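Local atomic coordinates of 1-acyl-sn-glycerol-3-phosphate acyltransferase (Thermotoga maritima, PDB entry 5KYM), a protein that catalyses the transfer of an acyl chain to lysophosphatidic acid (1-acyl-sn-glycerol-3-phosphate), yielding phosphatidic acid, and works at the membrane bilayer. Residues Glu48-Lys51 and Phe52-Ala56; Ala82-Ser86 and Leu87-Pro91; Leu138-Ala141 and Ile142-Lys146; Ser187-Gly190 and Thr191-Ile195; Tyr229-Glu232 and Val233-Gly237. One frame throughout, in Å; residues are numbered along the deposited sequence.

Interaction 1: residues Glu48-Lys51 and Phe52-Ala56. With DD9 (nonane), chain F; HGX (1-heptadecanoyl-2-tridecanoyl-3-glycerol-phosphonyl choline), chain D.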
# COMPACT_ATOMS: atom_id res chain seq x y z
N GLU A 48 -8.07 -3.02 12.78
CA GLU A 48 -7.08 -4.10 13.03
C GLU A 48 -6.02 -4.26 11.95
O GLU A 48 -4.90 -4.65 12.27
CB GLU A 48 -7.78 -5.46 13.26
CG GLU A 48 -8.48 -5.65 14.59
CD GLU A 48 -7.57 -5.30 15.73
OE1 GLU A 48 -6.41 -5.83 15.77
OE2 GLU A 48 -8.02 -4.42 16.53
N ILE A 49 -6.44 -4.04 10.71
CA ILE A 49 -5.60 -4.04 9.53
C ILE A 49 -4.64 -2.90 9.60
O ILE A 49 -3.45 -3.07 9.36
CB ILE A 49 -6.45 -3.89 8.21
CG1 ILE A 49 -7.26 -5.18 8.00
CG2 ILE A 49 -5.61 -3.54 6.96
CD1 ILE A 49 -8.38 -5.05 6.98
N GLU A 50 -5.15 -1.71 9.85
CA GLU A 50 -4.33 -0.53 10.02
C GLU A 50 -3.27 -0.83 11.13
O GLU A 50 -2.07 -0.59 10.96
CB GLU A 50 -5.23 0.65 10.29
CG GLU A 50 -4.51 1.90 10.81
CD GLU A 50 -5.42 3.07 11.09
OE1 GLU A 50 -6.53 2.85 11.56
OE2 GLU A 50 -5.03 4.24 10.86
N LYS A 51 -3.71 -1.42 12.25
CA LYS A 51 -2.79 -1.72 13.34
C LYS A 51 -1.73 -2.68 12.87
O LYS A 51 -0.61 -2.59 13.26
CB LYS A 51 -3.52 -2.27 14.54
CG LYS A 51 -4.49 -1.24 15.13
CD LYS A 51 -5.66 -1.86 15.91
CE LYS A 51 -5.25 -2.20 17.32
NZ LYS A 51 -5.82 -3.45 17.82
N PHE A 52 -2.08 -3.62 12.01
CA PHE A 52 -1.10 -4.54 11.44
C PHE A 52 -0.05 -3.79 10.62
O PHE A 52 1.17 -3.98 10.80
CB PHE A 52 -1.77 -5.64 10.63
CG PHE A 52 -0.83 -6.42 9.79
CD1 PHE A 52 0.01 -7.38 10.36
CD2 PHE A 52 -0.72 -6.19 8.40
CE1 PHE A 52 0.92 -8.06 9.54
CE2 PHE A 52 0.17 -6.90 7.62
CZ PHE A 52 0.99 -7.83 8.18
N GLY A 53 -0.54 -2.94 9.74
CA GLY A 53 0.37 -2.11 8.93
C GLY A 53 1.48 -1.50 9.79
O GLY A 53 2.66 -1.65 9.53
N LYS A 54 1.05 -0.89 10.87
CA LYS A 54 1.93 -0.19 11.76
C LYS A 54 2.81 -1.13 12.50
O LYS A 54 4.02 -0.96 12.49
CB LYS A 54 1.12 0.64 12.76
CG LYS A 54 0.49 1.87 12.13
CD LYS A 54 0.38 3.00 13.06
CE LYS A 54 -0.49 4.06 12.54
NZ LYS A 54 -1.87 3.49 12.39
N ARG A 55 2.20 -2.10 13.16
CA ARG A 55 2.92 -3.06 13.98
C ARG A 55 4.01 -3.74 13.18
O ARG A 55 5.09 -4.01 13.70
CB ARG A 55 1.95 -4.08 14.57
CG ARG A 55 1.11 -3.52 15.69
CD ARG A 55 0.21 -4.49 16.42
NE ARG A 55 -0.65 -3.82 17.43
CZ ARG A 55 -1.73 -4.38 18.00
NH1 ARG A 55 -2.11 -5.62 17.70
NH2 ARG A 55 -2.45 -3.70 18.88
N ALA A 56 3.74 -4.01 11.90
CA ALA A 56 4.72 -4.64 11.04
C ALA A 56 6.09 -4.00 11.14
O ALA A 56 7.15 -4.67 11.22
CB ALA A 56 4.25 -4.54 9.60
C1 DD9 F . -5.35 -8.61 12.48
C2 DD9 F . -5.58 -8.74 10.98
C3 DD9 F . -4.29 -8.41 10.26
C4 DD9 F . -4.48 -8.61 8.76
C5 DD9 F . -3.33 -7.94 8.00
C6 DD9 F . -3.66 -7.97 6.51
C7 DD9 F . -2.49 -7.78 5.56
C8 DD9 F . -3.06 -7.73 4.13
C9 DD9 F . -2.01 -8.08 3.07
O11 HGX D . 2.88 -6.10 18.78
C11 HGX D . 2.11 -7.00 19.13
C12 HGX D . 2.05 -8.31 18.37
C13 HGX D . 1.76 -9.53 19.25
C14 HGX D . 1.76 -10.83 18.43
C15 HGX D . 2.25 -12.03 19.24
C16 HGX D . 2.40 -13.35 18.47
C17 HGX D . 3.41 -14.28 19.17
C18 HGX D . 3.34 -15.75 18.76
O3 HGX D . 1.22 -6.84 20.27
C3 HGX D . 0.48 -5.64 20.57
C2 HGX D . 0.73 -5.15 22.02
C1 HGX D . 1.16 -3.66 22.12
O3P HGX D . 1.84 -3.08 20.98
O2 HGX D . 1.65 -6.04 22.70
C31 HGX D . 1.05 -7.07 23.56
O31 HGX D . 0.73 -6.70 24.68
C32 HGX D . 0.76 -8.51 23.13
C33 HGX D . 1.84 -9.56 23.46
C34 HGX D . 1.36 -11.00 23.22
C35 HGX D . 2.52 -12.00 23.09
C36 HGX D . 2.31 -13.37 23.76
C37 HGX D . 3.41 -14.43 23.52
C38 HGX D . 3.31 -15.65 24.48
C39 HGX D . 4.12 -16.92 24.10
C40 HGX D . 4.12 -18.05 25.15
O1 HGX D . 1.39 -0.63 21.50
P1 HGX D . 1.53 -1.61 20.35
O4 HGX D . 0.37 -1.73 19.39
O5 HGX D . 2.83 -1.21 19.43
C4 HGX D . 3.60 -0.00 19.53
C5 HGX D . 2.96 1.14 18.75
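Lys51 and Arg55, one turn apart on helix 38-59, lie alongside each other and point the same way, with Lys51 NZ 3.5 Å from Arg55 NH2. The lipid phosphate and Glu48 probably offset this gathering of positive charge. Arg55 keeps an extended chain from CG to NE and donates from NE to the phosphate oxygen O4 of HGX at 3.0 Å, with an N-H...O angle of 141°, while its NH1 makes a weak bond to Tyr20. The guanidinium is sandwiched: glycerol carbon C3 of HGX sits over the centre of one face, 3.6 Å above the plane, and Lys51 CB lies over the opposite face. Lys51, bent at its third torsion (chi3 82°), turns NZ back to Glu48, where OE2 accepts on its syn lone pair at 2.7 Å; Glu48 OE1 is bonded to Tyr24. A leucine in place of Arg55 would probably leave O4 of the lipid without its NE donor and strip the flat cover from Lys51 CB. On another side of the helix, Glu50 and Lys54 also run side by side in a long salt bridge, OE2 to NZ 3.6 Å, but Lys54 NZ has a stronger partner in the carbonyl of Gly95 and a cation-pi contact with Phe96. Nonane C5 lies over one face of the Phe52 ring. With Arg55 at the phosphate and Phe52 on the alkane, one side of helix 38-59 lines the phospholipid and nonane pockets together with helix 2-34, consistent with the two-helix membrane motif of this enzyme.

Interaction 2: residues Ala82-Ser86 and Leu87-Pro91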
# COMPACT_ATOMS: atom_id res chain seq x y z
N ALA A 82 1.41 5.58 -5.62
CA ALA A 82 2.68 5.59 -4.93
C ALA A 82 3.76 4.98 -5.79
O ALA A 82 3.46 4.11 -6.61
CB ALA A 82 2.55 4.83 -3.60
N ASN A 83 5.01 5.43 -5.59
CA ASN A 83 6.21 4.67 -6.04
C ASN A 83 6.30 3.34 -5.26
O ASN A 83 5.76 3.20 -4.14
CB ASN A 83 7.50 5.45 -5.92
CG ASN A 83 7.85 5.79 -4.50
OD1 ASN A 83 7.07 6.42 -3.81
ND2 ASN A 83 9.04 5.40 -4.04
N HIS A 84 6.98 2.38 -5.88
CA HIS A 84 7.00 1.00 -5.37
C HIS A 84 8.42 0.47 -5.30
O HIS A 84 9.15 0.47 -6.31
CB HIS A 84 6.23 0.12 -6.33
CG HIS A 84 5.79 -1.17 -5.75
ND1 HIS A 84 5.72 -1.39 -4.41
CD2 HIS A 84 5.40 -2.31 -6.35
CE1 HIS A 84 5.26 -2.60 -4.19
NE2 HIS A 84 5.07 -3.19 -5.36
N GLN A 85 8.85 0.08 -4.11
CA GLN A 85 10.25 -0.30 -3.96
C GLN A 85 10.48 -1.37 -2.89
O GLN A 85 11.61 -1.56 -2.45
CB GLN A 85 11.09 0.97 -3.66
CG GLN A 85 10.90 1.57 -2.25
CD GLN A 85 11.79 2.75 -1.97
OE1 GLN A 85 12.10 3.03 -0.81
NE2 GLN A 85 12.23 3.45 -3.03
N SER A 86 9.42 -2.06 -2.48
CA SER A 86 9.51 -3.13 -1.49
C SER A 86 8.21 -3.89 -1.33
O SER A 86 7.16 -3.33 -1.54
CB SER A 86 9.94 -2.55 -0.14
OG SER A 86 9.93 -3.56 0.82
N LEU A 87 8.25 -5.13 -0.90
CA LEU A 87 6.98 -5.76 -0.44
C LEU A 87 6.34 -4.98 0.68
O LEU A 87 5.14 -4.93 0.77
CB LEU A 87 7.15 -7.20 0.05
CG LEU A 87 7.59 -8.22 -1.03
CD1 LEU A 87 7.71 -9.58 -0.33
CD2 LEU A 87 6.75 -8.30 -2.34
N MET A 88 7.15 -4.38 1.55
CA MET A 88 6.63 -3.69 2.68
C MET A 88 5.79 -2.44 2.32
O MET A 88 5.09 -1.88 3.19
CB MET A 88 7.78 -3.30 3.63
CG MET A 88 8.50 -4.46 4.30
SD MET A 88 7.42 -5.69 5.11
CE MET A 88 6.91 -4.64 6.51
N ASP A 89 5.83 -2.01 1.06
CA ASP A 89 5.01 -0.86 0.68
C ASP A 89 3.51 -1.04 1.00
O ASP A 89 2.86 -0.14 1.47
CB ASP A 89 5.23 -0.50 -0.78
CG ASP A 89 6.63 -0.06 -1.08
OD1 ASP A 89 7.37 0.37 -0.15
OD2 ASP A 89 6.97 -0.15 -2.29
N ILE A 90 2.98 -2.21 0.79
CA ILE A 90 1.59 -2.49 1.11
C ILE A 90 1.28 -2.33 2.62
O ILE A 90 0.38 -1.56 2.98
CB ILE A 90 1.17 -3.81 0.40
CG1 ILE A 90 0.91 -3.47 -1.11
CG2 ILE A 90 -0.09 -4.41 0.98
CD1 ILE A 90 -0.28 -2.49 -1.49
N PRO A 91 2.02 -3.02 3.50
CA PRO A 91 1.73 -2.78 4.92
C PRO A 91 1.92 -1.30 5.31
O PRO A 91 1.15 -0.77 6.14
CB PRO A 91 2.75 -3.68 5.69
CG PRO A 91 3.63 -4.29 4.65
CD PRO A 91 2.92 -4.18 3.30
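His84 and Asp89 are the two ends of the HX4D motif, the signature of this acyltransferase family, and they meet through a histidine-carboxylate hydrogen bond. His84 ND1 donates to Asp89 OD2 at 2.8 Å with an angle of 154°. It arrives on the anti lone pair, and the ring and carboxylate planes are turned 51° apart. The same oxygen takes the backbone N of Gln85 on its syn lone pair, at 2.6 Å, and more weakly that of Ser86, so three N-H groups converge on OD2 and fix the carboxylate's rotation. With an alanine in place of Asp89, His84 ND1 and Gln85 N would probably lose their shared acceptor, and the imidazole would be freer to turn. A second shell holds this cluster. Asp89 OD1 is bonded to the hydroxyl of Thr191, and the His84 ring stacks on Phe154. The backbone is shaped to suit: Ser86 to Asp89 is a type I turn closed by Asp89 N on Ser86 O at 3.2 Å, and Ser86 with Asp89 forms a capping box at the entry to helix 89-96. Farther out, the Gln85 side chain reaches the corner between strand 183-189 and helix 191-194. Ser86 carries OG anti to its own N (chi1 176°), where it is bonded to the carbonyl of Ile195 and accepts from Met88 N at 3.0 Å.

Interaction 3: residues Leu138-Ala141 and Ile142-Lys146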
# COMPACT_ATOMS: atom_id res chain seq x y z
N LEU A 138 -9.16 -4.38 -14.56
CA LEU A 138 -9.49 -2.97 -14.76
C LEU A 138 -10.97 -2.67 -14.62
O LEU A 138 -11.32 -1.67 -14.03
CB LEU A 138 -8.97 -2.47 -16.13
CG LEU A 138 -8.41 -1.04 -16.25
CD1 LEU A 138 -9.43 0.03 -15.87
CD2 LEU A 138 -7.13 -0.86 -15.42
N ARG A 139 -11.84 -3.54 -15.12
CA ARG A 139 -13.30 -3.38 -14.99
C ARG A 139 -13.78 -3.48 -13.54
O ARG A 139 -14.64 -2.66 -13.16
CB ARG A 139 -14.04 -4.41 -15.87
CG ARG A 139 -15.55 -4.19 -16.05
CD ARG A 139 -16.18 -5.21 -17.01
NE ARG A 139 -15.45 -5.31 -18.28
CZ ARG A 139 -15.49 -4.42 -19.29
NH1 ARG A 139 -16.24 -3.31 -19.21
NH2 ARG A 139 -14.77 -4.63 -20.39
N GLU A 140 -13.24 -4.42 -12.74
CA GLU A 140 -13.67 -4.56 -11.31
C GLU A 140 -13.21 -3.37 -10.47
O GLU A 140 -13.98 -2.85 -9.63
CB GLU A 140 -13.11 -5.77 -10.57
CG GLU A 140 -13.22 -7.13 -11.20
CD GLU A 140 -12.25 -8.08 -10.53
OE1 GLU A 140 -12.31 -8.15 -9.28
OE2 GLU A 140 -11.41 -8.71 -11.24
N ALA A 141 -11.95 -2.98 -10.67
CA ALA A 141 -11.38 -1.80 -10.05
C ALA A 141 -12.27 -0.59 -10.33
O ALA A 141 -12.74 0.05 -9.41
CB ALA A 141 -9.98 -1.56 -10.57
N ILE A 142 -12.56 -0.34 -11.61
CA ILE A 142 -13.46 0.75 -12.01
C ILE A 142 -14.81 0.63 -11.30
O ILE A 142 -15.37 1.61 -10.77
CB ILE A 142 -13.70 0.81 -13.53
CG1 ILE A 142 -12.43 1.21 -14.27
CG2 ILE A 142 -14.77 1.85 -13.84
CD1 ILE A 142 -12.62 1.73 -15.69
N GLU A 143 -15.32 -0.61 -11.29
CA GLU A 143 -16.64 -0.90 -10.72
C GLU A 143 -16.63 -0.71 -9.21
O GLU A 143 -17.43 0.08 -8.68
CB GLU A 143 -17.12 -2.29 -11.18
CG GLU A 143 -17.53 -2.43 -12.67
CD GLU A 143 -18.20 -1.20 -13.34
OE1 GLU A 143 -19.28 -0.85 -12.78
OE2 GLU A 143 -17.65 -0.62 -14.39
N LYS A 144 -15.70 -1.38 -8.53
CA LYS A 144 -15.43 -1.11 -7.11
C LYS A 144 -15.24 0.37 -6.75
O LYS A 144 -15.80 0.84 -5.76
CB LYS A 144 -14.20 -1.88 -6.63
CG LYS A 144 -14.51 -3.33 -6.42
CD LYS A 144 -13.31 -4.26 -6.31
CE LYS A 144 -13.86 -5.66 -6.03
NZ LYS A 144 -12.83 -6.73 -6.10
N LEU A 145 -14.48 1.10 -7.56
CA LEU A 145 -14.31 2.54 -7.35
C LEU A 145 -15.63 3.26 -7.34
O LEU A 145 -15.88 4.05 -6.41
CB LEU A 145 -13.37 3.18 -8.34
CG LEU A 145 -11.90 3.01 -7.88
CD1 LEU A 145 -10.96 3.06 -9.09
CD2 LEU A 145 -11.46 3.98 -6.83
N LYS A 146 -16.49 2.96 -8.32
CA LYS A 146 -17.83 3.57 -8.42
C LYS A 146 -18.70 3.25 -7.21
O LYS A 146 -19.43 4.10 -6.73
CB LYS A 146 -18.51 3.16 -9.71
CG LYS A 146 -17.85 3.75 -10.95
CD LYS A 146 -18.07 2.85 -12.19
CE LYS A 146 -17.76 3.49 -13.56
NZ LYS A 146 -18.05 2.53 -14.69
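Leu138 to Lys146 is regular alpha-helix, its backbone joined by i to i+4 bonds such as Ile142 N to Leu138 O at 3.0 Å and Glu143 N to Arg139 O at 2.9 Å. The side chains divide round this helix by chemistry. Leu138 and Ile142 cross obliquely, and the CD1 branch of Leu138 does the touching, 3.6 Å from Ile142 CG1. The isoleucine holds CG1 anti to its carbonyl carbon (chi1 -68°), which sends that arm back along the helix beside the carbonyl oxygen of Leu138. Ala141 presents just a methyl, and it and Leu145 rest on Phe151 of strand 151-153; Leu145 also touches Ile175, as Leu138 does, so this flank packs helix 137-147 onto the sheet and the neighbouring short helix 174-177. Glu140 and Lys144 run side by side, both extended beyond CG, in a long salt bridge with Glu140 OE1 3.5 Å from Lys144 NZ. The ammonium finds stronger partners in the carbonyls of Asn122 and Gly123, next to strand 124-125, so it is held by several acceptors rather than by the glutamate alone. On the exposed side Glu143 bends at chi2 (-34°) and meets Lys146 NZ through OE2 at 3.2 Å, on the syn side but 29° out of the carboxylate plane. The chemistry is that of an amphipathic helix: aliphatic contacts fasten its inner side, one lysine ties its flank to backbone carbonyls, and the outer charges probably add weaker, solvent-screened attraction.

Interaction 4: residues Ser187-Gly190 and Thr191-Ile195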
# COMPACT_ATOMS: atom_id res chain seq x y z
N SER A 187 4.71 9.42 -1.73
CA SER A 187 6.08 9.07 -2.04
C SER A 187 6.63 8.29 -0.86
O SER A 187 6.48 8.71 0.31
CB SER A 187 6.91 10.33 -2.20
OG SER A 187 6.33 11.24 -3.10
N ILE A 188 7.27 7.16 -1.15
CA ILE A 188 7.78 6.22 -0.14
C ILE A 188 9.29 6.21 -0.28
O ILE A 188 9.82 6.02 -1.41
CB ILE A 188 7.32 4.81 -0.46
CG1 ILE A 188 5.78 4.70 -0.38
CG2 ILE A 188 7.99 3.80 0.48
CD1 ILE A 188 5.20 3.32 -0.68
N TRP A 189 10.01 6.43 0.83
CA TRP A 189 11.43 6.21 0.81
C TRP A 189 11.94 5.48 2.00
O TRP A 189 11.67 5.87 3.10
CB TRP A 189 12.14 7.52 0.79
CG TRP A 189 13.62 7.29 0.62
CD1 TRP A 189 14.59 7.52 1.50
CD2 TRP A 189 14.25 6.75 -0.54
NE1 TRP A 189 15.80 7.18 0.97
CE2 TRP A 189 15.62 6.68 -0.28
CE3 TRP A 189 13.76 6.31 -1.78
CZ2 TRP A 189 16.53 6.17 -1.19
CZ3 TRP A 189 14.66 5.79 -2.68
CH2 TRP A 189 16.03 5.72 -2.38
N GLY A 190 12.74 4.44 1.78
CA GLY A 190 13.32 3.59 2.84
C GLY A 190 12.84 2.13 2.96
O GLY A 190 13.50 1.33 3.56
N THR A 191 11.70 1.79 2.41
CA THR A 191 11.27 0.45 2.44
C THR A 191 12.20 -0.37 1.55
O THR A 191 12.39 -1.58 1.78
CB THR A 191 9.81 0.27 1.97
OG1 THR A 191 9.62 0.82 0.65
CG2 THR A 191 8.91 0.90 2.89
N TYR A 192 12.78 0.26 0.53
CA TYR A 192 13.79 -0.42 -0.29
C TYR A 192 15.07 -0.88 0.48
O TYR A 192 15.59 -1.95 0.21
CB TYR A 192 14.15 0.41 -1.53
CG TYR A 192 15.40 -0.04 -2.21
CD1 TYR A 192 15.40 -1.15 -3.07
CD2 TYR A 192 16.60 0.59 -1.98
CE1 TYR A 192 16.56 -1.61 -3.67
CE2 TYR A 192 17.76 0.15 -2.63
CZ TYR A 192 17.71 -0.94 -3.47
OH TYR A 192 18.80 -1.39 -4.10
N HIS A 193 15.54 -0.08 1.44
CA HIS A 193 16.68 -0.49 2.27
C HIS A 193 16.25 -1.54 3.28
O HIS A 193 17.07 -2.29 3.74
CB HIS A 193 17.33 0.69 2.95
CG HIS A 193 17.49 1.89 2.05
ND1 HIS A 193 17.93 1.78 0.74
CD2 HIS A 193 17.17 3.20 2.24
CE1 HIS A 193 17.91 2.98 0.17
NE2 HIS A 193 17.45 3.85 1.06
N LEU A 194 14.96 -1.62 3.57
CA LEU A 194 14.39 -2.55 4.53
C LEU A 194 14.32 -3.96 3.96
O LEU A 194 14.85 -4.91 4.55
CB LEU A 194 13.00 -2.04 4.89
CG LEU A 194 12.28 -2.43 6.16
CD1 LEU A 194 13.22 -2.69 7.31
CD2 LEU A 194 11.37 -1.29 6.60
N ILE A 195 13.68 -4.09 2.79
CA ILE A 195 13.70 -5.35 2.02
C ILE A 195 13.49 -5.14 0.49
O ILE A 195 12.35 -5.00 0.00
CB ILE A 195 12.77 -6.41 2.64
CG1 ILE A 195 13.06 -7.78 2.01
CG2 ILE A 195 11.31 -6.04 2.57
CD1 ILE A 195 12.38 -8.94 2.72
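Trp189 and His193 meet as an offset edge-to-face pair, the imidazole edge directed at the indole face; the six-membered ring of Trp189 and the imidazole of His193 have centroids 5.1 Å apart and planes at 81°. The closest approach is His193 NE2 to Trp189 CZ2, 3.4 Å. Between them the chain passes from strand 183-189 into the short helix 191-194 through Gly190 at the N-cap. A glycine suits this corner, because at its phi of 112° a CB would be jammed against the carbonyl oxygen of Trp189. Gly190 O starts the helical bonding, weakly, taking His193 N and Leu194 N, both at 3.3 Å. Three further N-H groups are met from residues 83-85: Gln85 OE1 takes both Gly190 N and Tyr192 N, and Asn83 OD1 takes Ile188 N. Thr191 places OG1 between its N and carbonyl carbon (chi1 55°), where the hydroxyl, held by Asp89, lies 3.4 Å from Ile188 CG2. Its carbonyl O accepts Ile195 N at 3.0 Å and, weakly, Ser86 OG. The two bonds to Gly190 O are thus weak, Ile195 N to Thr191 O being the firmer one, and several polar groups of the turn are satisfied by residues between Asn83 and Asp89, so the position of this corner and that of the HX4D motif probably depend on each other.

Interaction 5: residues Tyr229-Glu232 and Val233-Gly237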
# COMPACT_ATOMS: atom_id res chain seq x y z
N TYR A 229 1.59 14.38 -14.22
CA TYR A 229 1.53 15.39 -13.15
C TYR A 229 1.84 14.70 -11.86
O TYR A 229 2.68 15.15 -11.03
CB TYR A 229 0.16 16.10 -13.13
CG TYR A 229 -0.01 17.13 -12.04
CD1 TYR A 229 -0.52 16.79 -10.83
CD2 TYR A 229 0.27 18.46 -12.25
CE1 TYR A 229 -0.65 17.70 -9.81
CE2 TYR A 229 0.11 19.40 -11.25
CZ TYR A 229 -0.35 19.00 -10.03
OH TYR A 229 -0.55 19.87 -8.96
N VAL A 230 1.15 13.57 -11.71
CA VAL A 230 1.25 12.75 -10.51
C VAL A 230 2.66 12.16 -10.39
O VAL A 230 3.28 12.22 -9.34
CB VAL A 230 0.15 11.66 -10.53
CG1 VAL A 230 0.36 10.69 -9.36
CG2 VAL A 230 -1.23 12.29 -10.44
N GLU A 231 3.17 11.63 -11.50
CA GLU A 231 4.56 11.20 -11.64
C GLU A 231 5.59 12.20 -11.18
O GLU A 231 6.48 11.79 -10.44
CB GLU A 231 4.90 10.74 -13.07
CG GLU A 231 6.18 9.93 -13.11
CD GLU A 231 6.56 9.29 -14.43
OE1 GLU A 231 5.92 9.52 -15.47
OE2 GLU A 231 7.55 8.54 -14.39
N GLU A 232 5.50 13.48 -11.58
CA GLU A 232 6.48 14.48 -11.09
C GLU A 232 6.29 14.68 -9.65
O GLU A 232 7.29 14.69 -8.93
CB GLU A 232 6.55 15.85 -11.79
CG GLU A 232 7.39 15.91 -13.10
CD GLU A 232 8.32 14.69 -13.38
OE1 GLU A 232 9.49 14.68 -12.88
OE2 GLU A 232 7.88 13.74 -14.11
N VAL A 233 5.04 14.78 -9.21
CA VAL A 233 4.74 14.95 -7.75
C VAL A 233 5.37 13.85 -6.87
O VAL A 233 6.05 14.15 -5.88
CB VAL A 233 3.22 15.02 -7.46
CG1 VAL A 233 2.96 15.01 -5.95
CG2 VAL A 233 2.59 16.25 -8.10
N VAL A 234 5.14 12.62 -7.26
CA VAL A 234 5.62 11.49 -6.51
C VAL A 234 7.14 11.49 -6.54
O VAL A 234 7.79 11.39 -5.47
CB VAL A 234 5.10 10.13 -7.02
CG1 VAL A 234 5.69 9.03 -6.14
CG2 VAL A 234 3.58 10.07 -6.98
N LYS A 235 7.69 11.63 -7.75
CA LYS A 235 9.14 11.62 -7.93
C LYS A 235 9.87 12.64 -7.10
O LYS A 235 10.89 12.30 -6.50
CB LYS A 235 9.53 11.78 -9.39
CG LYS A 235 9.64 10.47 -10.12
CD LYS A 235 10.02 10.81 -11.53
CE LYS A 235 10.12 9.56 -12.39
NZ LYS A 235 10.75 9.90 -13.72
N ARG A 236 9.35 13.86 -7.08
CA ARG A 236 9.96 14.95 -6.33
C ARG A 236 9.96 14.62 -4.85
O ARG A 236 10.89 14.98 -4.13
CB ARG A 236 9.28 16.31 -6.59
CG ARG A 236 10.08 17.49 -6.04
CD ARG A 236 9.58 18.87 -6.48
NE ARG A 236 8.11 19.04 -6.39
CZ ARG A 236 7.21 18.89 -7.39
NH1 ARG A 236 7.57 18.56 -8.64
NH2 ARG A 236 5.91 19.07 -7.13
N GLY A 237 8.93 13.94 -4.39
CA GLY A 237 8.87 13.51 -3.01
C GLY A 237 10.01 12.59 -2.66
O GLY A 237 10.72 12.78 -1.66
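Glu231 and Lys235 form the ionic pair of this stretch, lying side by side and pointing the same way one helical turn apart. The bridge is long, Glu231 OE2 to Lys235 NZ 3.5 Å, and the same oxygen lies just as near the lysine CE, so the carboxylate borders the end of the chain rather than meeting the ammonium alone. Glu231 sets CG anti to its own N (chi1 -163°) and continues extended, which carries OE2 up to Lys235; that oxygen also receives a weak bond from Phe168 N. Glu232 OE2 remains 4.8 Å from Lys235 NZ, close enough for attraction but not a salt bridge. Beneath the charges the backbone is regular, with Val234 N to Val230 O at 2.8 Å and Arg236 N to Glu232 O at 2.9 Å. Packing follows on two neighbouring flanks. The CG2 branch of Val233 approaches the Tyr229 ring obliquely at CE1, 3.9 Å away. More deeply buried, Val230 CG1 faces Val234 CG2 at 4.1 Å; Val230 leans on Val183, and both Val233 and Val234 rest on Pro185, all on strand 183-189. The carbonyl of Val234 accepts from Ser187 OG, adding a polar tie to that strand. Valines on the sheet side, Glu232 and Arg236 on the exposed side and the Glu231-Lys235 pair at the border are the pattern of an amphipathic helix, here helix 223-243, laid against the mixed sheet of the alpha/beta acyltransferase domain.

Overall arrangement
Interaction 2 is the hub and lies deepest, its centre about 6 Å from that of the chain. It touches interaction 4 through Asp89 OD1 and Thr191 OG1, interaction 5 where Val234 packs on Asn83, and interaction 1 where Met88 and Pro91 meet Ala56. Interactions 4 and 5 share strand 183-189, through Ser187 OG and the Val234 carbonyl. Interaction 3 touches none of the others; its helix packs beside edge strand 151-153. Chemistry follows place: convergent hydrogen bonds in the buried loop of interaction 2, an aromatic pair and weak turn bonds at the corner, and ionic pairs, mostly long, over apolar flanks on the sheet-packed helices of 3 and 5. Interaction 1, largely buried, turns Arg55 and Phe52 to bound lipid and alkane.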